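PDB 1BHE: polygalacturonase from Pectobacterium carotovorum subsp. carotovorum, which hydrolyses internal alpha-1,4 linkages between galacturonic acid units of polygalacturonate, thereby macerating and soft-rotting plant tissue. Local coordinates for residues 222-227 / 278-283; 228-231 / 236-239. All coordinates share one frame; numbering follows the deposited sequence.

Contact 1 of 2, residues 222-227 / 278-283; sequences GDDNVA and GLRIKS
Asp224 meets Arg280 and Lys282 in a buried salt-bridge network that spans two turns of the parallel beta-helix, from segment 222-227 to strand 277-282. Strand 253-256 pairs with both strand 226-230 and strand 277-282 and lies between them, so the two outer strands meet through side chains, chiefly the long arms of Arg280 and Lys282. One carboxylate answers two cations, one for each oxygen. Arg280 NH2 donates to Asp224 OD1 at 2.8 Å, on the syn side of the carboxylate and moderately bent, with an N-H...O angle of 147°. Asp224 sits at the edge of the guanidinium, near its plane, and uses NH2 only of its nitrogens; the carboxylate is turned 71° to it, so the pair is not the coplanar two-bonded kind. Lys282 arrives from the opposite direction to Asp224 and sets its NZ 2.9 Å from Asp224 OD2. With CG between the backbone N and the carbonyl carbon (chi1 61°), the Lys282 chain passes over one face of the Arg280 guanidinium, Lys282 CD 3.5 Å above its centre, before bending at its last two torsions to reach the acid. Ser254, on the intervening turn, bonds through OG to both Asp224 OD1 and Arg280 NE. Held at both oxygens, the acid is fixed in its rotation. Its neighbour Asp223 is the predicted proton donor, and the side chain of His251, an inferred active-site residue, comes within about 3 Å of that of Asp224, consistent with the substrate cleft that family 28 glycosidases carry on a parallel face of the beta-helix.

Contact 2 of 2, residues 228-231 / 236-239; sequences IKAY and ETRN
Strands 228-230 and 237-239 run at 128° to one another, with axes 7.6 Å apart at their closest, too far for a backbone-paired sheet; the chain has turned a corner between them and they lie on different faces of the beta-helix. Ala230 and Thr237 come nearest, their CA atoms 5.5 Å apart. Thr237 carries the contact, using each branch of its side chain differently. Thr237 OG1 donates to Lys229 O at 2.6 Å, approaching 34° out of the carbonyl plane, and also receives the backbone N-H of Ser209 from the preceding turn. The methyl group, Thr237 CG2, takes the other branch, anti to the backbone N, and packs against Ile228 CG2 at 3.6 Å. Ala230 CB makes a van der Waals contact with Thr237 OG1 at 3.6 Å. Away from this inner side, Lys229 sends its amine to Gly256 O and Glu258, while Arg238 grips Glu236 OE1 side-on in its guanidinium plane, NE nearly along the C-O axis and NH2 from above the carboxylate plane. Inside the corner, Ile228 packs on Met253 and Ile255 of strand 253-256 and on Val265 of strand 258-273, whose Val262 touches Ala230; the next turn thus continues the same interior.

Overall arrangement
Both contacts are buried and share strand 226-230, contact 1 lying at its N-terminal side and contact 2 on its later residues; their centres are 14 Å apart. They differ in direction. Contact 1 runs along the helix axis, linking parallel strands two turns apart on one face, whereas contact 2 rounds a corner within a single turn, and is nested in the chain between the segments of contact 1. Chemistry follows place: charged groups gather beside the predicted and inferred catalytic residues in contact 1, while contact 2 relies on methyl packing and a threonine-to-carbonyl bond, with its ion pair between Glu236 and Arg238 kept to a partly exposed side.

Contact 1 of 2, residues 222-227 / 278-283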
# COMPACT_ATOMS: atom_id res chain seq x y z
N GLY A 222 -8.61 -0.49 5.52
CA GLY A 222 -8.69 0.02 6.87
C GLY A 222 -7.73 1.19 7.09
O GLY A 222 -8.17 2.25 7.52
N ASP A 223 -6.45 0.98 6.82
CA ASP A 223 -5.46 2.04 7.05
C ASP A 223 -5.13 2.77 5.76
O ASP A 223 -6.04 2.96 4.95
CB ASP A 223 -4.25 1.48 7.79
CG ASP A 223 -4.52 1.21 9.26
OD1 ASP A 223 -5.67 1.37 9.72
OD2 ASP A 223 -3.59 0.81 9.98
N ASP A 224 -3.93 3.31 5.61
CA ASP A 224 -3.63 4.15 4.45
C ASP A 224 -3.94 3.49 3.12
O ASP A 224 -3.52 2.36 2.88
CB ASP A 224 -2.16 4.58 4.46
CG ASP A 224 -1.93 5.72 5.44
OD1 ASP A 224 -2.76 6.65 5.47
OD2 ASP A 224 -0.91 5.68 6.16
N ASN A 225 -4.64 4.21 2.24
CA ASN A 225 -4.95 3.68 0.91
C ASN A 225 -3.63 3.52 0.16
O ASN A 225 -3.34 2.50 -0.46
CB ASN A 225 -5.95 4.57 0.20
CG ASN A 225 -7.24 4.75 0.98
OD1 ASN A 225 -7.25 5.41 2.02
ND2 ASN A 225 -8.33 4.17 0.49
N VAL A 226 -2.80 4.55 0.24
CA VAL A 226 -1.45 4.60 -0.30
C VAL A 226 -0.60 5.34 0.75
O VAL A 226 -1.03 6.37 1.27
CB VAL A 226 -1.31 5.33 -1.64
CG1 VAL A 226 0.16 5.63 -1.98
CG2 VAL A 226 -1.90 4.55 -2.81
N ALA A 227 0.56 4.81 1.09
CA ALA A 227 1.45 5.49 2.04
C ALA A 227 2.86 5.48 1.44
O ALA A 227 3.48 4.43 1.34
CB ALA A 227 1.44 4.86 3.42
N GLY A 278 -8.09 12.73 3.60
CA GLY A 278 -8.01 12.87 2.15
C GLY A 278 -6.55 12.81 1.69
O GLY A 278 -5.98 11.74 1.48
N LEU A 279 -5.97 13.99 1.54
CA LEU A 279 -4.58 14.16 1.14
C LEU A 279 -3.74 14.44 2.38
O LEU A 279 -3.94 15.43 3.08
CB LEU A 279 -4.47 15.31 0.13
CG LEU A 279 -5.44 15.28 -1.05
CD1 LEU A 279 -5.38 16.61 -1.81
CD2 LEU A 279 -5.13 14.13 -1.99
N ARG A 280 -2.78 13.55 2.66
CA ARG A 280 -2.01 13.69 3.88
C ARG A 280 -0.51 13.58 3.79
O ARG A 280 0.07 12.75 3.11
CB ARG A 280 -2.54 12.60 4.84
CG ARG A 280 -1.92 12.63 6.23
CD ARG A 280 -2.84 11.87 7.19
NE ARG A 280 -2.70 10.42 6.99
CZ ARG A 280 -2.94 9.55 7.96
NH1 ARG A 280 -3.34 9.99 9.15
NH2 ARG A 280 -2.80 8.25 7.75
N ILE A 281 0.16 14.46 4.54
CA ILE A 281 1.60 14.46 4.72
C ILE A 281 1.79 14.45 6.24
O ILE A 281 1.40 15.40 6.92
CB ILE A 281 2.38 15.60 4.09
CG1 ILE A 281 2.06 15.76 2.60
CG2 ILE A 281 3.88 15.35 4.29
CD1 ILE A 281 2.75 16.90 1.89
N LYS A 282 2.33 13.35 6.77
CA LYS A 282 2.48 13.22 8.21
C LYS A 282 3.83 12.69 8.64
O LYS A 282 4.47 11.92 7.94
CB LYS A 282 1.38 12.26 8.73
CG LYS A 282 1.48 10.87 8.12
CD LYS A 282 0.48 9.92 8.77
CE LYS A 282 1.04 8.50 8.85
NZ LYS A 282 0.43 7.62 7.81
N SER A 283 4.24 13.09 9.85
CA SER A 283 5.49 12.64 10.42
C SER A 283 5.56 12.93 11.91
O SER A 283 4.59 13.37 12.53
CB SER A 283 6.68 13.27 9.68
OG SER A 283 7.81 12.41 9.75

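Contact 2 of 2, residues 228-231 / 236-239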
# COMPACT_ATOMS: atom_id res chain seq x y z
N ILE A 228 3.28 6.65 0.98
CA ILE A 228 4.60 6.84 0.38
C ILE A 228 5.62 7.11 1.48
O ILE A 228 5.44 8.04 2.28
CB ILE A 228 4.55 8.00 -0.63
CG1 ILE A 228 3.58 7.68 -1.77
CG2 ILE A 228 5.92 8.33 -1.20
CD1 ILE A 228 3.16 8.88 -2.60
N LYS A 229 6.65 6.27 1.60
CA LYS A 229 7.62 6.37 2.68
C LYS A 229 9.08 6.36 2.20
O LYS A 229 9.41 5.80 1.16
CB LYS A 229 7.47 5.20 3.67
CG LYS A 229 6.08 4.99 4.25
CD LYS A 229 5.98 3.75 5.11
CE LYS A 229 4.53 3.46 5.48
NZ LYS A 229 4.02 4.41 6.51
N ALA A 230 9.95 6.99 2.98
CA ALA A 230 11.39 7.02 2.70
C ALA A 230 12.13 6.91 4.04
O ALA A 230 11.80 7.61 5.00
CB ALA A 230 11.79 8.26 1.93
N TYR A 231 13.08 5.99 4.13
CA TYR A 231 13.77 5.65 5.35
C TYR A 231 15.22 6.10 5.46
O TYR A 231 15.97 6.11 4.48
CB TYR A 231 13.76 4.12 5.52
CG TYR A 231 12.38 3.56 5.76
CD1 TYR A 231 11.50 3.33 4.70
CD2 TYR A 231 11.94 3.28 7.04
CE1 TYR A 231 10.23 2.83 4.92
CE2 TYR A 231 10.67 2.78 7.28
CZ TYR A 231 9.83 2.56 6.21
OH TYR A 231 8.57 2.06 6.45
N GLU A 236 16.29 7.38 -1.53
CA GLU A 236 15.24 8.38 -1.55
C GLU A 236 14.04 7.81 -2.33
O GLU A 236 14.22 6.96 -3.20
CB GLU A 236 15.69 9.68 -2.22
CG GLU A 236 16.71 10.42 -1.36
CD GLU A 236 17.47 11.50 -2.08
OE1 GLU A 236 17.24 11.71 -3.29
OE2 GLU A 236 18.32 12.14 -1.43
N THR A 237 12.86 8.27 -1.98
CA THR A 237 11.65 7.89 -2.70
C THR A 237 11.35 9.03 -3.67
O THR A 237 11.09 10.14 -3.22
CB THR A 237 10.47 7.66 -1.75
OG1 THR A 237 10.72 6.47 -1.00
CG2 THR A 237 9.16 7.54 -2.51
N ARG A 238 11.46 8.78 -4.97
CA ARG A 238 11.27 9.81 -5.97
C ARG A 238 10.44 9.36 -7.17
O ARG A 238 10.47 8.21 -7.58
CB ARG A 238 12.62 10.24 -6.59
CG ARG A 238 13.65 10.78 -5.64
CD ARG A 238 14.91 11.22 -6.39
NE ARG A 238 15.64 12.14 -5.53
CZ ARG A 238 15.65 13.46 -5.59
NH1 ARG A 238 14.96 14.14 -6.48
NH2 ARG A 238 16.39 14.08 -4.67
N ASN A 239 9.84 10.34 -7.84
CA ASN A 239 9.12 10.15 -9.08
C ASN A 239 7.94 9.20 -8.97
O ASN A 239 8.03 8.02 -9.31
CB ASN A 239 10.11 9.64 -10.16
CG ASN A 239 11.37 10.48 -10.27
OD1 ASN A 239 11.35 11.68 -9.97
ND2 ASN A 239 12.48 9.87 -10.67